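Local coordinates for protein acyl-homoserine-lactone synthase (Pseudomonas aeruginosa, PDB 1RO5) that makes the quorum-sensing autoinducer N-(3-oxododecanoyl)homoserine lactone from acyl carrier protein-bound acyl chains and S-adenosyl-L-methionine, at residues M125-L133 with L180-Y189; Q138-E149 with E171-L180. All coordinates share one frame; numbering follows the deposited sequence.

Interaction 1 of 2, residues M125-L133 with L180-Y189; sequences MRALARYSL and LNAKTQIALY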
loop_
_atom_site.group_PDB
_atom_site.type_symbol
_atom_site.label_atom_id
_atom_site.label_comp_id
_atom_site.label_asym_id
_atom_site.label_seq_id
_atom_site.Cartn_x
_atom_site.Cartn_y
_atom_site.Cartn_z
ATOM N N MET A 125 5.911 2.477 -5.622
ATOM C CA MET A 125 5.864 1.086 -5.990
ATOM C C MET A 125 7.269 0.508 -6.351
ATOM O O MET A 125 7.547 -0.706 -6.124
ATOM C CB MET A 125 4.789 0.805 -6.996
ATOM C CG MET A 125 4.689 -0.720 -7.309
ATOM S SD MET A 125 3.878 -1.839 -6.109
ATOM C CE MET A 125 2.368 -1.026 -6.026
ATOM N N ARG A 126 8.145 1.419 -6.808
ATOM C CA ARG A 126 9.508 1.047 -7.185
ATOM C C ARG A 126 10.174 0.644 -5.959
ATOM O O ARG A 126 10.855 -0.364 -5.991
ATOM C CB ARG A 126 10.380 2.156 -7.826
ATOM C CG ARG A 126 9.750 2.835 -9.014
ATOM C CD ARG A 126 10.643 3.855 -9.790
ATOM N NE ARG A 126 10.014 3.950 -11.105
ATOM C CZ ARG A 126 10.501 4.595 -12.181
ATOM N NH1 ARG A 126 11.641 5.300 -12.112
ATOM N NH2 ARG A 126 9.832 4.547 -13.330
ATOM N N ALA A 127 10.072 1.466 -4.915
ATOM C CA ALA A 127 10.759 1.157 -3.634
ATOM C C ALA A 127 10.127 -0.077 -2.972
ATOM O O ALA A 127 10.840 -0.998 -2.516
ATOM C CB ALA A 127 10.641 2.368 -2.672
ATOM N N LEU A 128 8.780 -0.136 -3.030
ATOM C CA LEU A 128 8.088 -1.239 -2.413
ATOM C C LEU A 128 8.334 -2.585 -3.082
ATOM O O LEU A 128 8.590 -3.588 -2.411
ATOM C CB LEU A 128 6.621 -0.931 -2.334
ATOM C CG LEU A 128 5.717 -1.762 -1.460
ATOM C CD1 LEU A 128 6.334 -1.979 -0.090
ATOM C CD2 LEU A 128 4.589 -0.820 -1.324
ATOM N N ALA A 129 8.288 -2.604 -4.415
ATOM C CA ALA A 129 8.450 -3.864 -5.131
ATOM C C ALA A 129 9.880 -4.462 -4.938
ATOM O O ALA A 129 10.104 -5.648 -4.963
ATOM C CB ALA A 129 8.142 -3.658 -6.557
ATOM N N ARG A 130 10.831 -3.590 -4.736
ATOM C CA ARG A 130 12.204 -3.934 -4.551
ATOM C C ARG A 130 12.504 -4.498 -3.159
ATOM O O ARG A 130 13.225 -5.522 -3.004
ATOM C CB ARG A 130 13.006 -2.612 -4.745
ATOM C CG ARG A 130 14.450 -2.812 -4.308
ATOM C CD ARG A 130 15.392 -1.670 -4.529
ATOM N NE ARG A 130 16.344 -1.780 -3.412
ATOM C CZ ARG A 130 16.686 -0.768 -2.597
ATOM N NH1 ARG A 130 16.155 0.450 -2.784
ATOM N NH2 ARG A 130 17.568 -0.973 -1.595
ATOM N N TYR A 131 12.010 -3.788 -2.138
ATOM C CA TYR A 131 12.028 -4.258 -0.796
ATOM C C TYR A 131 11.305 -5.576 -0.706
ATOM O O TYR A 131 11.742 -6.458 -0.035
ATOM C CB TYR A 131 11.298 -3.293 0.079
ATOM C CG TYR A 131 11.319 -3.683 1.570
ATOM C CD1 TYR A 131 12.462 -3.416 2.361
ATOM C CD2 TYR A 131 10.209 -4.247 2.171
ATOM C CE1 TYR A 131 12.470 -3.720 3.723
ATOM C CE2 TYR A 131 10.197 -4.585 3.568
ATOM C CZ TYR A 131 11.349 -4.349 4.332
ATOM O OH TYR A 131 11.361 -4.657 5.729
ATOM N N SER A 132 10.202 -5.740 -1.397
ATOM C CA SER A 132 9.539 -7.014 -1.305
ATOM C C SER A 132 10.343 -8.125 -2.018
ATOM O O SER A 132 10.455 -9.275 -1.524
ATOM C CB SER A 132 8.150 -6.938 -1.887
ATOM O OG SER A 132 7.553 -5.714 -1.510
ATOM N N LEU A 133 10.905 -7.798 -3.174
ATOM C CA LEU A 133 11.597 -8.834 -3.975
ATOM C C LEU A 133 12.859 -9.267 -3.184
ATOM O O LEU A 133 13.119 -10.417 -3.079
ATOM C CB LEU A 133 11.924 -8.376 -5.426
ATOM C CG LEU A 133 10.691 -8.366 -6.312
ATOM C CD1 LEU A 133 10.998 -7.487 -7.505
ATOM C CD2 LEU A 133 10.462 -9.787 -6.744
ATOM N N LEU A 180 4.872 -9.705 -8.778
ATOM C CA LEU A 180 6.130 -8.921 -8.952
ATOM C C LEU A 180 7.133 -9.629 -9.970
ATOM O O LEU A 180 8.348 -9.745 -9.713
ATOM C CB LEU A 180 6.825 -8.629 -7.591
ATOM C CG LEU A 180 5.910 -8.097 -6.428
ATOM C CD1 LEU A 180 6.719 -7.907 -5.191
ATOM C CD2 LEU A 180 5.344 -6.737 -6.897
ATOM N N ASN A 181 6.584 -10.114 -11.087
ATOM C CA ASN A 181 7.363 -10.841 -12.069
ATOM C C ASN A 181 8.088 -9.831 -12.981
ATOM O O ASN A 181 8.252 -8.599 -12.713
ATOM C CB ASN A 181 6.419 -11.794 -12.850
ATOM C CG ASN A 181 5.266 -11.044 -13.471
ATOM O OD1 ASN A 181 5.369 -9.841 -13.693
ATOM N ND2 ASN A 181 4.159 -11.717 -13.711
ATOM N N ALA A 182 8.525 -10.380 -14.115
ATOM C CA ALA A 182 9.350 -9.722 -15.112
ATOM C C ALA A 182 8.590 -8.570 -15.721
ATOM O O ALA A 182 9.141 -7.403 -15.897
ATOM C CB ALA A 182 9.734 -10.874 -16.255
ATOM N N LYS A 183 7.344 -8.853 -16.102
ATOM C CA LYS A 183 6.574 -7.775 -16.711
ATOM C C LYS A 183 6.483 -6.475 -15.797
ATOM O O LYS A 183 6.791 -5.237 -16.242
ATOM C CB LYS A 183 5.236 -8.317 -17.135
ATOM C CG LYS A 183 4.391 -7.227 -17.752
ATOM C CD LYS A 183 2.952 -7.745 -17.687
ATOM C CE LYS A 183 1.959 -6.611 -17.843
ATOM N NZ LYS A 183 0.925 -7.218 -18.688
ATOM N N THR A 184 6.232 -6.746 -14.485
ATOM C CA THR A 184 6.163 -5.661 -13.453
ATOM C C THR A 184 7.465 -5.019 -13.313
ATOM O O THR A 184 7.597 -3.793 -13.241
ATOM C CB THR A 184 5.687 -6.217 -12.091
ATOM O OG1 THR A 184 4.333 -6.709 -12.236
ATOM C CG2 THR A 184 5.633 -5.184 -10.994
ATOM N N GLN A 185 8.461 -5.863 -13.194
ATOM C CA GLN A 185 9.779 -5.341 -12.951
ATOM C C GLN A 185 10.196 -4.428 -14.104
ATOM O O GLN A 185 10.800 -3.353 -13.894
ATOM C CB GLN A 185 10.716 -6.513 -12.829
ATOM C CG GLN A 185 10.592 -7.269 -11.485
ATOM C CD GLN A 185 11.608 -8.370 -11.373
ATOM O OE1 GLN A 185 12.784 -8.133 -11.619
ATOM N NE2 GLN A 185 11.161 -9.601 -11.091
ATOM N N ILE A 186 9.898 -4.863 -15.343
ATOM C CA ILE A 186 10.331 -4.099 -16.523
ATOM C C ILE A 186 9.549 -2.753 -16.564
ATOM O O ILE A 186 10.136 -1.682 -16.752
ATOM C CB ILE A 186 10.180 -4.884 -17.833
ATOM C CG1 ILE A 186 11.079 -6.156 -17.872
ATOM C CG2 ILE A 186 10.610 -3.948 -18.954
ATOM C CD1 ILE A 186 10.559 -7.330 -18.847
ATOM N N ALA A 187 8.237 -2.822 -16.331
ATOM C CA ALA A 187 7.381 -1.633 -16.169
ATOM C C ALA A 187 7.917 -0.706 -15.183
ATOM O O ALA A 187 7.965 0.458 -15.434
ATOM C CB ALA A 187 5.915 -2.071 -15.754
ATOM N N LEU A 188 8.302 -1.194 -14.013
ATOM C CA LEU A 188 8.882 -0.315 -12.989
ATOM C C LEU A 188 10.284 0.235 -13.162
ATOM O O LEU A 188 10.582 1.361 -12.718
ATOM C CB LEU A 188 8.859 -1.017 -11.586
ATOM C CG LEU A 188 7.476 -1.310 -10.978
ATOM C CD1 LEU A 188 7.629 -2.007 -9.758
ATOM C CD2 LEU A 188 6.586 -0.010 -10.854
ATOM N N TYR A 189 11.194 -0.592 -13.698
ATOM C CA TYR A 189 12.622 -0.246 -13.685
ATOM C C TYR A 189 13.276 -0.107 -15.054
ATOM O O TYR A 189 14.392 0.379 -15.143
ATOM C CB TYR A 189 13.392 -1.274 -12.913
ATOM C CG TYR A 189 12.809 -1.553 -11.596
ATOM C CD1 TYR A 189 12.159 -2.753 -11.345
ATOM C CD2 TYR A 189 12.922 -0.633 -10.571
ATOM C CE1 TYR A 189 11.619 -3.017 -10.106
ATOM C CE2 TYR A 189 12.391 -0.886 -9.336
ATOM C CZ TYR A 189 11.748 -2.069 -9.075
ATOM O OH TYR A 189 11.228 -2.249 -7.775
#
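Two helices of the acetyltransferase-like alpha-beta-alpha sandwich pack here at an obtuse angle: 125-133, the C-terminal half of helix 118-133, meets the C-terminal helix 182-189, their axes 10.2 Å apart at 139° between chain directions. Another side of 125-133 packs on the sheet, where Leu128 rests on Met57 and Leu102. Ala129 presents a small surface at the centre, its CB lying 3.6 Å from CD1 of Leu188, while CD2 of Leu180 approaches the same methyl less closely. Leu188 also spreads both methyls against CG of Met125, placed opposite its backbone N (chi1 -176°). One turn on from Ala129, Leu133 straddles the start of the second segment: CD2 touches CB and the carbonyl oxygen of Leu180, and CD1 meets CG and CD of Gln185. The amide of Gln185 is held at both ends, NE2 donating to Leu180 O at 3.1 Å and OE1 accepting from the backbone of Leu193. At the other end, the Arg126 guanidinium lays one face over Leu188 O, with NE 3.1 Å from that oxygen but badly angled for a hydrogen bond. Tyr189 carries the polar link: its ring has CB of Leu188 over one face, and its hydroxyl donates to Arg126 O at 2.6 Å, in the carbonyl plane and on a lone pair.

Interaction 2 of 2, residues Q138-E149 with E171-L180; sequences QTLVTVTTVGVE and ERAVALRIEL. With SO4 (sulfate ion), chain E.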
loop_
_atom_site.group_PDB
_atom_site.type_symbol
_atom_site.label_atom_id
_atom_site.label_comp_id
_atom_site.label_asym_id
_atom_site.label_seq_id
_atom_site.Cartn_x
_atom_site.Cartn_y
_atom_site.Cartn_z
ATOM N N GLN A 138 6.803 -12.842 -4.009
ATOM C CA GLN A 138 6.449 -12.820 -5.424
ATOM C C GLN A 138 5.195 -12.057 -5.811
ATOM O O GLN A 138 5.044 -11.749 -6.981
ATOM C CB GLN A 138 6.252 -14.225 -5.990
ATOM C CG GLN A 138 5.956 -15.216 -5.009
ATOM C CD GLN A 138 7.215 -16.150 -4.701
ATOM O OE1 GLN A 138 7.052 -17.362 -4.679
ATOM N NE2 GLN A 138 8.438 -15.560 -4.420
ATOM N N THR A 139 4.321 -11.785 -4.843
ATOM C CA THR A 139 3.017 -11.242 -5.054
ATOM C C THR A 139 2.588 -10.259 -3.954
ATOM O O THR A 139 2.699 -10.533 -2.751
ATOM C CB THR A 139 1.986 -12.370 -5.066
ATOM O OG1 THR A 139 2.272 -13.308 -6.077
ATOM C CG2 THR A 139 0.508 -11.807 -5.497
ATOM N N LEU A 140 2.022 -9.162 -4.380
ATOM C CA LEU A 140 1.328 -8.245 -3.510
ATOM C C LEU A 140 -0.191 -8.276 -3.728
ATOM O O LEU A 140 -0.681 -8.262 -4.896
ATOM C CB LEU A 140 1.849 -6.877 -3.786
ATOM C CG LEU A 140 3.347 -6.746 -3.417
ATOM C CD1 LEU A 140 3.757 -5.336 -3.648
ATOM C CD2 LEU A 140 3.773 -7.136 -1.991
ATOM N N VAL A 141 -0.990 -8.414 -2.672
ATOM C CA VAL A 141 -2.403 -8.263 -2.856
ATOM C C VAL A 141 -2.878 -6.963 -2.156
ATOM O O VAL A 141 -2.194 -6.434 -1.278
ATOM C CB VAL A 141 -3.157 -9.483 -2.327
ATOM C CG1 VAL A 141 -2.794 -10.688 -3.143
ATOM C CG2 VAL A 141 -2.903 -9.722 -0.808
ATOM N N THR A 142 -4.000 -6.409 -2.577
ATOM C CA THR A 142 -4.500 -5.217 -1.923
ATOM C C THR A 142 -5.980 -5.023 -2.244
ATOM O O THR A 142 -6.455 -5.457 -3.278
ATOM C CB THR A 142 -3.637 -4.009 -2.325
ATOM O OG1 THR A 142 -4.116 -2.823 -1.689
ATOM C CG2 THR A 142 -3.804 -3.747 -3.850
ATOM N N VAL A 143 -6.701 -4.336 -1.390
ATOM C CA VAL A 143 -8.042 -3.848 -1.702
ATOM C C VAL A 143 -7.866 -2.366 -1.940
ATOM O O VAL A 143 -7.442 -1.637 -1.026
ATOM C CB VAL A 143 -9.020 -4.082 -0.560
ATOM C CG1 VAL A 143 -10.395 -3.313 -0.718
ATOM C CG2 VAL A 143 -9.335 -5.514 -0.474
ATOM N N THR A 144 -8.155 -1.932 -3.160
ATOM C CA THR A 144 -8.011 -0.539 -3.496
ATOM C C THR A 144 -9.230 -0.148 -4.414
ATOM O O THR A 144 -10.280 -0.891 -4.423
ATOM C CB THR A 144 -6.591 -0.236 -4.060
ATOM O OG1 THR A 144 -6.482 1.168 -4.253
ATOM C CG2 THR A 144 -6.390 -0.839 -5.442
ATOM N N THR A 145 -9.207 1.023 -5.080
ATOM C CA THR A 145 -10.327 1.360 -5.943
ATOM C C THR A 145 -10.002 1.038 -7.396
ATOM O O THR A 145 -8.791 0.873 -7.843
ATOM C CB THR A 145 -10.587 2.842 -5.918
ATOM O OG1 THR A 145 -9.407 3.494 -6.457
ATOM C CG2 THR A 145 -10.801 3.429 -4.451
ATOM N N VAL A 146 -11.086 1.091 -8.174
ATOM C CA VAL A 146 -10.972 0.847 -9.616
ATOM C C VAL A 146 -10.053 1.806 -10.296
ATOM O O VAL A 146 -9.344 1.444 -11.247
ATOM C CB VAL A 146 -12.318 0.789 -10.329
ATOM C CG1 VAL A 146 -12.051 0.602 -11.853
ATOM C CG2 VAL A 146 -13.105 -0.366 -9.792
ATOM N N GLY A 147 -10.043 3.044 -9.773
ATOM C CA GLY A 147 -9.128 4.133 -10.184
ATOM C C GLY A 147 -7.688 3.671 -10.075
ATOM O O GLY A 147 -6.881 3.779 -11.024
ATOM N N VAL A 148 -7.294 3.195 -8.899
ATOM C CA VAL A 148 -5.875 2.871 -8.724
ATOM C C VAL A 148 -5.596 1.612 -9.582
ATOM O O VAL A 148 -4.513 1.432 -10.095
ATOM C CB VAL A 148 -5.580 2.571 -7.241
ATOM C CG1 VAL A 148 -4.284 1.706 -7.026
ATOM C CG2 VAL A 148 -5.650 3.795 -6.399
ATOM N N GLU A 149 -6.586 0.736 -9.693
ATOM C CA GLU A 149 -6.402 -0.449 -10.525
ATOM C C GLU A 149 -5.974 -0.026 -11.951
ATOM O O GLU A 149 -4.926 -0.513 -12.495
ATOM C CB GLU A 149 -7.639 -1.335 -10.565
ATOM C CG GLU A 149 -7.587 -2.309 -11.753
ATOM C CD GLU A 149 -8.834 -3.141 -11.815
ATOM O OE1 GLU A 149 -9.905 -2.621 -11.374
ATOM O OE2 GLU A 149 -8.811 -4.329 -12.238
ATOM N N GLU A 171 -16.981 4.402 -2.814
ATOM C CA GLU A 171 -16.007 3.955 -3.852
ATOM C C GLU A 171 -16.503 2.657 -4.557
ATOM O O GLU A 171 -17.329 1.904 -4.001
ATOM C CB GLU A 171 -14.602 3.708 -3.271
ATOM C CG GLU A 171 -13.990 4.820 -2.402
ATOM C CD GLU A 171 -13.714 6.110 -3.135
ATOM O OE1 GLU A 171 -13.449 7.109 -2.467
ATOM O OE2 GLU A 171 -13.762 6.166 -4.396
ATOM N N ARG A 172 -15.959 2.416 -5.754
ATOM C CA ARG A 172 -15.936 1.114 -6.383
ATOM C C ARG A 172 -14.643 0.443 -6.044
ATOM O O ARG A 172 -13.581 0.798 -6.528
ATOM C CB ARG A 172 -16.126 1.241 -7.895
ATOM C CG ARG A 172 -17.602 1.704 -8.232
ATOM C CD ARG A 172 -17.905 1.818 -9.743
ATOM N NE ARG A 172 -16.889 2.700 -10.351
ATOM C CZ ARG A 172 -16.335 2.495 -11.529
ATOM N NH1 ARG A 172 -16.686 1.395 -12.253
ATOM N NH2 ARG A 172 -15.399 3.371 -11.951
ATOM N N ALA A 173 -14.706 -0.536 -5.200
ATOM C CA ALA A 173 -13.453 -1.120 -4.660
ATOM C C ALA A 173 -13.250 -2.449 -5.317
ATOM O O ALA A 173 -14.221 -3.055 -5.703
ATOM C CB ALA A 173 -13.585 -1.313 -3.182
ATOM N N VAL A 174 -12.011 -2.934 -5.414
ATOM C CA VAL A 174 -11.734 -4.219 -5.961
ATOM C C VAL A 174 -10.517 -4.774 -5.223
ATOM O O VAL A 174 -9.699 -3.994 -4.737
ATOM C CB VAL A 174 -11.416 -4.001 -7.506
ATOM C CG1 VAL A 174 -10.282 -2.858 -7.738
ATOM C CG2 VAL A 174 -11.125 -5.297 -8.253
ATOM N N ALA A 175 -10.358 -6.106 -5.160
ATOM C CA ALA A 175 -9.167 -6.813 -4.660
ATOM C C ALA A 175 -8.273 -7.144 -5.829
ATOM O O ALA A 175 -8.706 -7.825 -6.789
ATOM C CB ALA A 175 -9.544 -8.171 -3.979
ATOM N N LEU A 176 -7.006 -6.720 -5.739
ATOM C CA LEU A 176 -6.088 -6.977 -6.779
ATOM C C LEU A 176 -4.971 -7.945 -6.376
ATOM O O LEU A 176 -4.529 -7.937 -5.247
ATOM C CB LEU A 176 -5.457 -5.629 -7.115
ATOM C CG LEU A 176 -6.399 -4.556 -7.629
ATOM C CD1 LEU A 176 -5.497 -3.400 -7.889
ATOM C CD2 LEU A 176 -7.141 -4.919 -8.932
ATOM N N ARG A 177 -4.471 -8.729 -7.320
ATOM C CA ARG A 177 -3.139 -9.359 -7.166
ATOM C C ARG A 177 -2.062 -8.776 -8.063
ATOM O O ARG A 177 -2.330 -8.603 -9.218
ATOM C CB ARG A 177 -3.169 -10.909 -7.072
ATOM C CG ARG A 177 -3.688 -11.638 -8.125
ATOM C CD ARG A 177 -4.365 -13.013 -7.756
ATOM N NE ARG A 177 -5.418 -13.265 -8.806
ATOM C CZ ARG A 177 -6.499 -14.034 -8.667
ATOM N NH1 ARG A 177 -6.673 -14.687 -7.498
ATOM N NH2 ARG A 177 -7.398 -14.163 -9.714
ATOM N N ILE A 178 -0.930 -8.307 -7.518
ATOM C CA ILE A 178 0.029 -7.585 -8.306
ATOM C C ILE A 178 1.195 -8.559 -8.304
ATOM O O ILE A 178 1.855 -8.676 -7.258
ATOM C CB ILE A 178 0.569 -6.354 -7.635
ATOM C CG1 ILE A 178 -0.388 -5.178 -7.593
ATOM C CG2 ILE A 178 1.615 -5.689 -8.522
ATOM C CD1 ILE A 178 -1.302 -5.155 -6.543
ATOM N N GLU A 179 1.474 -9.256 -9.431
ATOM C CA GLU A 179 2.626 -10.190 -9.517
ATOM C C GLU A 179 3.897 -9.428 -9.625
ATOM O O GLU A 179 4.002 -8.494 -10.442
ATOM C CB GLU A 179 2.424 -11.107 -10.684
ATOM C CG GLU A 179 1.102 -11.864 -10.522
ATOM C CD GLU A 179 1.204 -12.909 -9.455
ATOM O OE1 GLU A 179 2.368 -13.246 -8.994
ATOM O OE2 GLU A 179 0.127 -13.360 -9.048
ATOM N N LEU A 180 4.872 -9.705 -8.778
ATOM C CA LEU A 180 6.130 -8.921 -8.952
ATOM C C LEU A 180 7.133 -9.629 -9.970
ATOM O O LEU A 180 8.348 -9.745 -9.713
ATOM C CB LEU A 180 6.825 -8.629 -7.591
ATOM C CG LEU A 180 5.910 -8.097 -6.428
ATOM C CD1 LEU A 180 6.719 -7.907 -5.191
ATOM C CD2 LEU A 180 5.344 -6.737 -6.897
HETATM S S SO4 E . -9.631 7.174 -7.670
HETATM O O1 SO4 E . -9.751 6.341 -6.497
HETATM O O2 SO4 E . -8.440 6.806 -8.435
HETATM O O3 SO4 E . -9.653 8.603 -7.315
HETATM O O4 SO4 E . -10.748 6.920 -8.588
#
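Strands 139-145 and 171-179 run antiparallel as neighbours in the central sheet, in unbroken register from Thr139 opposite Glu179 to Thr145 opposite Ala173, with hydrogen-bonded pairs at Leu140-Ile178, Thr142-Leu176 and Thr144-Val174. On the face bearing Leu140, CG and CD1 of that leucine meet the methyls of Leu180, and further along Thr142 sets CG2 3.9 Å from Ile178 CD1. Thr142 OG1, anti to the backbone N (chi1 180°), is given instead to Leu102 O on the adjoining strand. Leu176 continues this apolar row: CD1 touches Thr144 CG2 at 3.7 Å, and CD2 lies alongside the extended chain of Glu149, whose carboxylate forms a salt bridge with Arg161. On the other face, Thr139 and Glu179 run next to each other, and Thr139 OG1 donates to Glu179 OE1 at 2.9 Å from above the carboxylate plane. Arg177 packs its CB on Val141 CG1 while its far end leaves for Ser160 and the Phe162 ring. The pairing reaches into the helix, where Val146 N donates to Arg172 O at 3.0 Å. Thr145 N-caps this helix, with OG1 accepting from Val148 N at 3.2 Å and donating to sulfate O1 at 2.9 Å. Sulfate probably comes from the crystallisation liquor; its place is consistent with a site favoured for anions by the helix dipole, without marking a substrate site.

In the fold
Interactions 1 and 2, with centres about 15 Å apart, join the same two helix-strand connections. Helix 118-133 leads into strand 139-145, and strand 171-179 into helix 182-189, so the strand pairing of interaction 2 brings together the start of one strand and the end of the other, next to the two helices of interaction 1. Leu180 belongs to both, sitting where the second strand gives way to the helix. That junction is tied by Thr184 OG1, probably hydrogen-bonded to Glu179 O at 2.6 Å, while Leu140 CD1 packs 4.3 Å from Met125 SD. The bound sulfate lies at the other end of the strand pair, beside Thr145, remote from the helix packing.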